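Long-range contacts in catabolite control protein A (Lactococcus lactis, PDB 2O20), which probably acts as a global regulator of carbon catabolite repression and activation, binding DNA control regions as a member of the LacI family: residues Lys182-Asp192 against Asn216-Ser224; His165-Ile176 against Arg198-Ala209. The protein carries 1 engineered substitution. All coordinates share one frame; numbering follows the deposited sequence.

Interaction 1 (Lys182-Asp192 against Asn216-Ser224); sequences KIAYIMGSLKD and NLVFEGNYS
Tyr185 and Phe219 lie at the heart of a parallel strand pairing that brings strand 218-219 to the edge of a parallel sheet, beside strand 183-186. Backbone bonds come first: Tyr185 N donates to Leu217 O, Phe219 N to Tyr185 O (2.9 Å) and Met187 N to Phe219 O. Past the strands the loops stay paired through Asn222 N to Met187 O and Gly221 N to Gly188 O (2.8 Å), the latter donor standing 64° out of the carbonyl plane.

Apolar contacts between the segments gather on the face of Ala184, Ile186 and Phe219, under helix 225-237. CG1 of Ile186 meets CB of Phe219 at 4.1 Å, CE2 of the Phe219 ring reaches CB of Ala184, and CG2 of Ile186 packs 3.7 Å from Asn222 ND2. Tyr185 and Val218 point to the other face, toward helix 193-208.

Among polar side chains, Glu220 has CG anti to the carbonyl carbon (chi1 -67°) and an extended chain beyond it, which carries the carboxylate to Leu190. Its OE1 takes the N-H of Leu190 at 3.0 Å from above the carboxylate plane, and CB of Leu190 rests against the same oxygen. Asn222 ND2 donates a weak hydrogen bond to Phe219 O. The OH of Tyr223 stands 3.6 Å from Gly188 CA, where a side-chain carbon would clash. The chemistry thus implies a pairing fixed mainly by main-chain bonds, with Glu220 extending the grip to the turn Ser189-Asp192.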
loop_
_atom_site.group_PDB
_atom_site.type_symbol
_atom_site.label_atom_id
_atom_site.label_comp_id
_atom_site.label_asym_id
_atom_site.label_seq_id
_atom_site.Cartn_x
_atom_site.Cartn_y
_atom_site.Cartn_z
ATOM N N LYS D 182 -5.114 29.665 13.181
ATOM C CA LYS D 182 -5.645 29.393 11.843
ATOM C C LYS D 182 -5.373 27.936 11.483
ATOM O O LYS D 182 -4.248 27.575 11.136
ATOM C CB LYS D 182 -5.049 30.357 10.823
ATOM C CG LYS D 182 -5.518 31.799 11.008
ATOM C CD LYS D 182 -5.191 32.621 9.795
ATOM C CE LYS D 182 -5.961 33.899 9.693
ATOM N NZ LYS D 182 -5.443 34.668 8.498
ATOM N N ILE D 183 -6.410 27.109 11.659
ATOM C CA ILE D 183 -6.313 25.647 11.532
ATOM C C ILE D 183 -7.216 25.219 10.366
ATOM O O ILE D 183 -8.430 25.415 10.394
ATOM C CB ILE D 183 -6.756 24.920 12.840
ATOM C CG1 ILE D 183 -5.943 25.417 14.055
ATOM C CG2 ILE D 183 -6.662 23.442 12.674
ATOM C CD1 ILE D 183 -6.603 25.184 15.414
ATOM N N ALA D 184 -6.613 24.622 9.356
ATOM C CA ALA D 184 -7.356 24.045 8.240
ATOM C C ALA D 184 -7.861 22.632 8.572
ATOM O O ALA D 184 -7.236 21.902 9.325
ATOM C CB ALA D 184 -6.522 23.998 7.053
ATOM N N TYR D 185 -9.009 22.290 8.004
ATOM C CA TYR D 185 -9.492 20.912 7.945
ATOM C C TYR D 185 -9.600 20.482 6.470
ATOM O O TYR D 185 -10.294 21.106 5.644
ATOM C CB TYR D 185 -10.857 20.725 8.646
ATOM C CG TYR D 185 -10.977 19.313 9.182
ATOM C CD1 TYR D 185 -10.854 19.058 10.542
ATOM C CD2 TYR D 185 -11.109 18.221 8.320
ATOM C CE1 TYR D 185 -10.896 17.771 11.025
ATOM C CE2 TYR D 185 -11.162 16.913 8.808
ATOM C CZ TYR D 185 -11.038 16.709 10.163
ATOM O OH TYR D 185 -11.082 15.444 10.694
ATOM N N ILE D 186 -8.893 19.410 6.132
ATOM C CA ILE D 186 -8.895 18.881 4.761
ATOM C C ILE D 186 -9.673 17.528 4.778
ATOM O O ILE D 186 -9.323 16.608 5.527
ATOM C CB ILE D 186 -7.451 18.711 4.192
ATOM C CG1 ILE D 186 -6.729 20.066 4.113
ATOM C CG2 ILE D 186 -7.500 18.109 2.810
ATOM C CD1 ILE D 186 -5.245 19.979 4.075
ATOM N N MET D 187 -10.720 17.431 3.968
ATOM C CA MET D 187 -11.601 16.261 3.967
ATOM C C MET D 187 -12.018 15.858 2.564
ATOM O O MET D 187 -11.663 16.533 1.586
ATOM C CB MET D 187 -12.873 16.559 4.789
ATOM C CG MET D 187 -13.693 17.771 4.276
ATOM S SD MET D 187 -15.287 17.885 5.143
ATOM C CE MET D 187 -14.739 17.890 6.824
ATOM N N GLY D 188 -12.809 14.775 2.497
ATOM C CA GLY D 188 -13.567 14.385 1.307
ATOM C C GLY D 188 -14.825 15.221 1.096
ATOM O O GLY D 188 -14.799 16.434 1.250
ATOM N N SER D 189 -15.926 14.591 0.720
ATOM C CA SER D 189 -17.199 15.309 0.506
ATOM C C SER D 189 -17.896 15.595 1.818
ATOM O O SER D 189 -18.196 14.676 2.596
ATOM C CB SER D 189 -18.124 14.518 -0.416
ATOM O OG SER D 189 -19.426 15.098 -0.432
ATOM N N LEU D 190 -18.192 16.868 2.074
ATOM C CA LEU D 190 -18.850 17.244 3.321
ATOM C C LEU D 190 -20.234 16.619 3.466
ATOM O O LEU D 190 -20.683 16.412 4.587
ATOM C CB LEU D 190 -18.944 18.771 3.451
ATOM C CG LEU D 190 -19.526 19.353 4.740
ATOM C CD1 LEU D 190 -18.608 19.048 5.921
ATOM C CD2 LEU D 190 -19.718 20.876 4.565
ATOM N N LYS D 191 -20.880 16.278 2.349
ATOM C CA LYS D 191 -22.243 15.707 2.354
ATOM C C LYS D 191 -22.344 14.357 3.063
ATOM O O LYS D 191 -23.405 13.999 3.576
ATOM C CB LYS D 191 -22.772 15.572 0.914
ATOM C CG LYS D 191 -22.864 16.916 0.200
ATOM C CD LYS D 191 -23.657 16.863 -1.102
ATOM C CE LYS D 191 -22.781 16.516 -2.294
ATOM N NZ LYS D 191 -23.582 16.380 -3.555
ATOM N N ASP D 192 -21.234 13.623 3.085
ATOM C CA ASP D 192 -21.143 12.324 3.741
ATOM C C ASP D 192 -21.169 12.440 5.273
ATOM O O ASP D 192 -20.554 13.340 5.845
ATOM C CB ASP D 192 -19.861 11.625 3.271
ATOM C CG ASP D 192 -19.848 11.396 1.767
ATOM O OD1 ASP D 192 -20.937 11.357 1.167
ATOM O OD2 ASP D 192 -18.761 11.242 1.179
ATOM N N ASN D 216 -13.562 29.110 4.718
ATOM C CA ASN D 216 -12.440 29.162 3.772
ATOM C C ASN D 216 -11.178 28.409 4.208
ATOM O O ASN D 216 -10.230 28.268 3.414
ATOM C CB ASN D 216 -12.137 30.603 3.395
ATOM C CG ASN D 216 -13.256 31.224 2.569
ATOM O OD1 ASN D 216 -13.459 32.439 2.589
ATOM N ND2 ASN D 216 -14.002 30.386 1.853
ATOM N N LEU D 217 -11.173 27.899 5.447
ATOM C CA LEU D 217 -10.117 26.996 5.905
ATOM C C LEU D 217 -10.542 25.517 5.902
ATOM O O LEU D 217 -9.858 24.677 6.484
ATOM C CB LEU D 217 -9.594 27.420 7.281
ATOM C CG LEU D 217 -8.901 28.793 7.386
ATOM C CD1 LEU D 217 -8.468 29.028 8.854
ATOM C CD2 LEU D 217 -7.717 28.909 6.477
ATOM N N VAL D 218 -11.669 25.214 5.246
ATOM C CA VAL D 218 -12.118 23.850 5.034
ATOM C C VAL D 218 -11.987 23.548 3.543
ATOM O O VAL D 218 -12.403 24.328 2.670
ATOM C CB VAL D 218 -13.556 23.610 5.543
ATOM C CG1 VAL D 218 -13.991 22.163 5.256
ATOM C CG2 VAL D 218 -13.637 23.926 7.027
ATOM N N PHE D 219 -11.311 22.448 3.276
ATOM C CA PHE D 219 -10.946 22.055 1.925
ATOM C C PHE D 219 -11.569 20.690 1.658
ATOM O O PHE D 219 -11.103 19.682 2.187
ATOM C CB PHE D 219 -9.422 22.031 1.808
ATOM C CG PHE D 219 -8.793 23.385 1.984
ATOM C CD1 PHE D 219 -8.569 24.219 0.889
ATOM C CD2 PHE D 219 -8.473 23.871 3.257
ATOM C CE1 PHE D 219 -8.013 25.495 1.059
ATOM C CE2 PHE D 219 -7.933 25.145 3.431
ATOM C CZ PHE D 219 -7.692 25.956 2.332
ATOM N N GLU D 220 -12.653 20.682 0.868
ATOM C CA GLU D 220 -13.380 19.464 0.519
ATOM C C GLU D 220 -12.924 18.757 -0.772
ATOM O O GLU D 220 -12.338 19.358 -1.677
ATOM C CB GLU D 220 -14.866 19.787 0.310
ATOM C CG GLU D 220 -15.639 20.215 1.536
ATOM C CD GLU D 220 -17.087 20.447 1.153
ATOM O OE1 GLU D 220 -17.738 19.467 0.682
ATOM O OE2 GLU D 220 -17.553 21.597 1.283
ATOM N N GLY D 221 -13.240 17.476 -0.858
ATOM C CA GLY D 221 -13.049 16.684 -2.088
ATOM C C GLY D 221 -11.661 16.119 -2.333
ATOM O O GLY D 221 -11.262 15.872 -3.486
ATOM N N ASN D 222 -10.930 15.897 -1.244
ATOM C CA ASN D 222 -9.518 15.539 -1.291
ATOM C C ASN D 222 -9.282 14.120 -0.863
ATOM O O ASN D 222 -9.600 13.766 0.265
ATOM C CB ASN D 222 -8.732 16.484 -0.394
ATOM C CG ASN D 222 -8.736 17.869 -0.935
ATOM O OD1 ASN D 222 -8.185 18.109 -2.017
ATOM N ND2 ASN D 222 -9.402 18.792 -0.234
ATOM N N TYR D 223 -8.741 13.322 -1.785
ATOM C CA TYR D 223 -8.591 11.875 -1.592
ATOM C C TYR D 223 -7.189 11.312 -1.855
ATOM O O TYR D 223 -6.843 10.280 -1.272
ATOM C CB TYR D 223 -9.619 11.133 -2.460
ATOM C CG TYR D 223 -11.075 11.357 -2.057
ATOM C CD1 TYR D 223 -11.631 10.660 -0.987
ATOM C CD2 TYR D 223 -11.885 12.268 -2.738
ATOM C CE1 TYR D 223 -12.953 10.853 -0.604
ATOM C CE2 TYR D 223 -13.199 12.485 -2.340
ATOM C CZ TYR D 223 -13.734 11.759 -1.285
ATOM O OH TYR D 223 -15.059 11.937 -0.883
ATOM N N SER D 224 -6.389 12.003 -2.668
ATOM C CA SER D 224 -5.122 11.502 -3.166
ATOM C C SER D 224 -3.881 12.263 -2.663
ATOM O O SER D 224 -3.955 13.428 -2.212
ATOM C CB SER D 224 -5.153 11.511 -4.700
ATOM O OG SER D 224 -4.964 12.805 -5.251
HETATM O O HOH W 1 -8.373 14.284 3.259
HETATM O O HOH W 2 -16.409 11.727 1.241
#

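Interaction 2 (His165-Ile176 against Arg198-Ala209). With SO4 (sulfate ion), chain L.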
loop_
_atom_site.group_PDB
_atom_site.type_symbol
_atom_site.label_atom_id
_atom_site.label_comp_id
_atom_site.label_asym_id
_atom_site.label_seq_id
_atom_site.Cartn_x
_atom_site.Cartn_y
_atom_site.Cartn_z
ATOM N N HIS D 165 -16.241 12.321 15.056
ATOM C CA HIS D 165 -16.476 13.571 15.785
ATOM C C HIS D 165 -15.407 13.766 16.876
ATOM O O HIS D 165 -14.688 14.766 16.910
ATOM C CB HIS D 165 -17.874 13.535 16.390
ATOM C CG HIS D 165 -18.176 14.689 17.287
ATOM N ND1 HIS D 165 -17.764 14.735 18.604
ATOM C CD2 HIS D 165 -18.864 15.827 17.072
ATOM C CE1 HIS D 165 -18.181 15.860 19.156
ATOM N NE2 HIS D 165 -18.861 16.535 18.250
ATOM N N LEU D 166 -15.270 12.769 17.724
ATOM C CA LEU D 166 -14.304 12.827 18.818
ATOM C C LEU D 166 -12.859 12.933 18.298
ATOM O O LEU D 166 -12.067 13.730 18.822
ATOM C CB LEU D 166 -14.502 11.618 19.765
ATOM C CG LEU D 166 -13.557 11.474 20.956
ATOM C CD1 LEU D 166 -13.743 12.643 21.913
ATOM C CD2 LEU D 166 -13.809 10.146 21.645
ATOM N N ALA D 167 -12.501 12.131 17.298
ATOM C CA ALA D 167 -11.163 12.217 16.688
ATOM C C ALA D 167 -10.863 13.611 16.114
ATOM O O ALA D 167 -9.775 14.139 16.306
ATOM C CB ALA D 167 -10.992 11.128 15.614
ATOM N N ALA D 168 -11.830 14.197 15.417
ATOM C CA ALA D 168 -11.682 15.544 14.838
ATOM C C ALA D 168 -11.611 16.627 15.946
ATOM O O ALA D 168 -10.830 17.570 15.834
ATOM C CB ALA D 168 -12.819 15.835 13.847
ATOM N N TYR D 169 -12.393 16.474 17.018
ATOM C CA TYR D 169 -12.313 17.352 18.193
ATOM C C TYR D 169 -10.936 17.284 18.870
ATOM O O TYR D 169 -10.320 18.320 19.072
ATOM C CB TYR D 169 -13.429 17.018 19.216
ATOM C CG TYR D 169 -13.334 17.795 20.513
ATOM C CD1 TYR D 169 -13.822 19.102 20.610
ATOM C CD2 TYR D 169 -12.753 17.220 21.648
ATOM C CE1 TYR D 169 -13.740 19.814 21.807
ATOM C CE2 TYR D 169 -12.678 17.902 22.851
ATOM C CZ TYR D 169 -13.160 19.211 22.925
ATOM O OH TYR D 169 -13.074 19.889 24.119
ATOM N N GLN D 170 -10.451 16.075 19.180
ATOM C CA GLN D 170 -9.149 15.890 19.858
ATOM C C GLN D 170 -7.977 16.390 18.969
ATOM O O GLN D 170 -7.040 16.997 19.461
ATOM C CB GLN D 170 -8.910 14.425 20.209
ATOM C CG GLN D 170 -9.782 13.889 21.340
ATOM C CD GLN D 170 -9.810 12.377 21.378
ATOM O OE1 GLN D 170 -9.328 11.712 20.461
ATOM N NE2 GLN D 170 -10.398 11.822 22.444
ATOM N N SER D 171 -8.053 16.138 17.660
ATOM C CA SER D 171 -7.032 16.597 16.721
ATOM C C SER D 171 -6.941 18.135 16.674
ATOM O O SER D 171 -5.835 18.738 16.740
ATOM C CB SER D 171 -7.325 16.044 15.301
ATOM O OG SER D 171 -7.235 14.649 15.285
ATOM N N THR D 172 -8.098 18.773 16.523
ATOM C CA THR D 172 -8.170 20.239 16.467
ATOM C C THR D 172 -7.674 20.852 17.792
ATOM O O THR D 172 -6.866 21.768 17.776
ATOM C CB THR D 172 -9.593 20.707 16.118
ATOM O OG1 THR D 172 -10.022 20.051 14.911
ATOM C CG2 THR D 172 -9.673 22.246 15.979
ATOM N N LYS D 173 -8.124 20.309 18.933
ATOM C CA LYS D 173 -7.684 20.789 20.244
ATOM C C LYS D 173 -6.178 20.671 20.471
ATOM O O LYS D 173 -5.568 21.530 21.078
ATOM C CB LYS D 173 -8.441 20.022 21.360
ATOM C CG LYS D 173 -8.372 20.641 22.717
ATOM C CD LYS D 173 -9.248 19.846 23.727
ATOM C CE LYS D 173 -9.366 20.559 25.047
ATOM N NZ LYS D 173 -10.362 19.856 25.899
ATOM N N LYS D 174 -5.566 19.603 19.966
ATOM C CA LYS D 174 -4.130 19.444 20.047
ATOM C C LYS D 174 -3.386 20.594 19.344
ATOM O O LYS D 174 -2.373 21.087 19.836
ATOM C CB LYS D 174 -3.739 18.095 19.432
ATOM C CG LYS D 174 -2.273 17.784 19.510
ATOM C CD LYS D 174 -1.992 16.319 19.211
ATOM C CE LYS D 174 -0.534 16.089 19.028
ATOM N NZ LYS D 174 0.198 16.192 20.315
ATOM N N LEU D 175 -3.887 21.020 18.194
ATOM C CA LEU D 175 -3.260 22.124 17.449
ATOM C C LEU D 175 -3.558 23.478 18.145
ATOM O O LEU D 175 -2.728 24.396 18.143
ATOM C CB LEU D 175 -3.758 22.143 16.005
ATOM C CG LEU D 175 -3.367 20.912 15.175
ATOM C CD1 LEU D 175 -4.086 20.863 13.842
ATOM C CD2 LEU D 175 -1.867 20.851 14.977
ATOM N N ILE D 176 -4.739 23.600 18.723
ATOM C CA ILE D 176 -5.074 24.795 19.538
ATOM C C ILE D 176 -4.092 24.897 20.698
ATOM O O ILE D 176 -3.554 25.958 20.974
ATOM C CB ILE D 176 -6.531 24.746 20.051
ATOM C CG1 ILE D 176 -7.473 25.016 18.881
ATOM C CG2 ILE D 176 -6.791 25.815 21.180
ATOM C CD1 ILE D 176 -8.873 24.666 19.132
ATOM N N ARG D 198 -16.938 14.947 11.429
ATOM C CA ARG D 198 -15.639 15.601 11.555
ATOM C C ARG D 198 -15.811 17.118 11.690
ATOM O O ARG D 198 -15.185 17.752 12.545
ATOM C CB ARG D 198 -14.742 15.278 10.341
ATOM C CG ARG D 198 -14.264 13.835 10.329
ATOM C CD ARG D 198 -13.471 13.583 9.058
ATOM N NE ARG D 198 -12.824 12.278 9.056
ATOM C CZ ARG D 198 -13.184 11.239 8.309
ATOM N NH1 ARG D 198 -14.236 11.282 7.513
ATOM N NH2 ARG D 198 -12.488 10.121 8.369
ATOM N N MET D 199 -16.664 17.693 10.851
ATOM C CA MET D 199 -16.979 19.139 10.934
ATOM C C MET D 199 -17.518 19.584 12.297
ATOM O O MET D 199 -17.095 20.620 12.815
ATOM C CB MET D 199 -17.979 19.552 9.858
ATOM C CG MET D 199 -18.224 21.031 9.835
ATOM S SD MET D 199 -16.837 21.965 9.151
ATOM C CE MET D 199 -17.481 22.244 7.495
ATOM N N VAL D 200 -18.422 18.798 12.890
ATOM C CA VAL D 200 -18.981 19.160 14.179
ATOM C C VAL D 200 -17.865 19.155 15.215
ATOM O O VAL D 200 -17.758 20.079 15.991
ATOM C CB VAL D 200 -20.154 18.247 14.580
ATOM C CG1 VAL D 200 -20.664 18.560 16.009
ATOM C CG2 VAL D 200 -21.302 18.381 13.569
ATOM N N GLY D 201 -17.013 18.137 15.198
ATOM C CA GLY D 201 -15.948 18.029 16.197
ATOM C C GLY D 201 -14.926 19.160 16.078
ATOM O O GLY D 201 -14.517 19.760 17.076
ATOM N N TYR D 202 -14.537 19.461 14.840
ATOM C CA TYR D 202 -13.652 20.597 14.524
ATOM C C TYR D 202 -14.189 21.949 15.039
ATOM O O TYR D 202 -13.468 22.716 15.686
ATOM C CB TYR D 202 -13.445 20.615 12.994
ATOM C CG TYR D 202 -12.761 21.818 12.353
ATOM C CD1 TYR D 202 -11.400 22.082 12.546
ATOM C CD2 TYR D 202 -13.472 22.649 11.498
ATOM C CE1 TYR D 202 -10.768 23.170 11.912
ATOM C CE2 TYR D 202 -12.848 23.716 10.829
ATOM C CZ TYR D 202 -11.509 23.978 11.061
ATOM O OH TYR D 202 -10.946 25.048 10.424
ATOM N N GLN D 203 -15.443 22.219 14.725
ATOM C CA GLN D 203 -16.117 23.439 15.148
ATOM C C GLN D 203 -16.288 23.577 16.658
ATOM O O GLN D 203 -16.150 24.686 17.198
ATOM C CB GLN D 203 -17.482 23.543 14.468
ATOM C CG GLN D 203 -17.399 23.906 12.978
ATOM C CD GLN D 203 -18.712 23.628 12.266
ATOM O OE1 GLN D 203 -19.580 22.909 12.792
ATOM N NE2 GLN D 203 -18.871 24.182 11.084
ATOM N N GLU D 204 -16.600 22.464 17.313
ATOM C CA GLU D 204 -16.665 22.369 18.770
ATOM C C GLU D 204 -15.338 22.785 19.425
ATOM O O GLU D 204 -15.325 23.566 20.369
ATOM C CB GLU D 204 -16.998 20.925 19.118
ATOM C CG GLU D 204 -17.230 20.593 20.580
ATOM C CD GLU D 204 -17.691 19.154 20.757
ATOM O OE1 GLU D 204 -18.860 18.855 20.384
ATOM O OE2 GLU D 204 -16.895 18.317 21.256
ATOM N N ALA D 205 -14.217 22.277 18.905
ATOM C CA ALA D 205 -12.897 22.664 19.414
ATOM C C ALA D 205 -12.622 24.171 19.236
ATOM O O ALA D 205 -12.171 24.832 20.178
ATOM C CB ALA D 205 -11.799 21.816 18.769
ATOM N N LEU D 206 -12.905 24.718 18.054
ATOM C CA LEU D 206 -12.676 26.155 17.784
ATOM C C LEU D 206 -13.498 27.047 18.740
ATOM O O LEU D 206 -12.974 27.982 19.327
ATOM C CB LEU D 206 -13.027 26.519 16.336
ATOM C CG LEU D 206 -12.194 25.833 15.228
ATOM C CD1 LEU D 206 -12.554 26.385 13.861
ATOM C CD2 LEU D 206 -10.691 25.989 15.461
ATOM N N LEU D 207 -14.786 26.757 18.822
ATOM C CA LEU D 207 -15.722 27.426 19.750
ATOM C C LEU D 207 -15.262 27.521 21.208
ATOM O O LEU D 207 -15.406 28.567 21.862
ATOM C CB LEU D 207 -17.026 26.665 19.733
ATOM C CG LEU D 207 -18.130 27.218 18.857
ATOM C CD1 LEU D 207 -19.153 26.128 18.506
ATOM C CD2 LEU D 207 -18.799 28.287 19.654
ATOM N N GLU D 208 -14.741 26.422 21.730
ATOM C CA GLU D 208 -14.295 26.381 23.118
ATOM C C GLU D 208 -13.042 27.212 23.351
ATOM O O GLU D 208 -12.813 27.672 24.471
ATOM C CB GLU D 208 -14.070 24.955 23.577
ATOM C CG GLU D 208 -15.339 24.127 23.730
ATOM C CD GLU D 208 -15.011 22.663 24.005
ATOM O OE1 GLU D 208 -13.803 22.363 24.109
ATOM O OE2 GLU D 208 -15.935 21.824 24.092
ATOM N N ALA D 209 -12.258 27.431 22.289
ATOM C CA ALA D 209 -11.081 28.295 22.324
ATOM C C ALA D 209 -11.346 29.739 21.859
ATOM O O ALA D 209 -10.404 30.488 21.679
ATOM C CB ALA D 209 -9.954 27.661 21.455
HETATM S S SO4 L . -14.499 9.949 3.213
HETATM O O1 SO4 L . -15.953 9.886 3.014
HETATM O O2 SO4 L . -14.027 11.280 2.826
HETATM O O3 SO4 L . -14.191 9.690 4.620
HETATM O O4 SO4 L . -13.864 8.939 2.363
#
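Tyr169 and His165 pack against Gly201 where two helices of the periplasmic-binding-protein-like fold run side by side, their axes 7.0 Å apart at closest approach and crossing at -34°. The Tyr169 side chain is a knob in the hole formed by Gly201, Glu204, Ala205 and Glu208. With CG anti to the backbone N (chi1 175°), the Tyr169 ring is laid along the neighbouring helix: CD1 meets Ala205 CB at 3.9 Å, Glu204 OE2 sits over a face, and Gly201 O lies at the edge. At the far end Tyr169 OH donates to the syn lone pair of Glu208 OE1 (2.6 Å), while Lys173 NZ donates to the same hydroxyl. A phenylalanine in its place would probably leave Glu208 OE1 and Lys173 NZ without their shared mate.

His165 turns one ring face to Gly201 CA, a CH-pi contact of 4.0 Å to the ring centroid. Val200 CG1 and Glu204 OE1 lie at its edge, and the bond from NE2 to OE1 is weak. A beta carbon on Gly201 would run into His165 O, consistent with the close approach of the helices at this glycine.

Ile176 closes the other end: its CD1 lies 3.5 Å from Ala205 O, near Ala205 CB, and its CG2 touches Ala209 CB at 3.7 Å. Ala205, a knob in return, sits among Tyr169, Thr172, Lys173 and Ile176, and its CB meets Thr172 CG2 at 3.5 Å.

Interactions 1 and 2 belong to one lobe of the periplasmic-binding-protein-like domain of the LacI family, their centres about 14 Å apart. Their segments alternate along the chain: helix 164-177, strand 183-186, helix 193-208, strand 218-219. Interaction 1 joins the two strands of a beta-alpha-beta unit whose connecting helix, 193-208, supplies one side of interaction 2; both helices cover the same face of the parallel sheet. The two contacts meet directly. Tyr202 OH lies 2.5 Å from Ile183 O, a probable hydrogen bond, Ile176 CG1 packs on Ile183 CD1, and Tyr185 OH rests against Ala168 CB. The helix pair is therefore packed on the sheet edge formed by the strand pair.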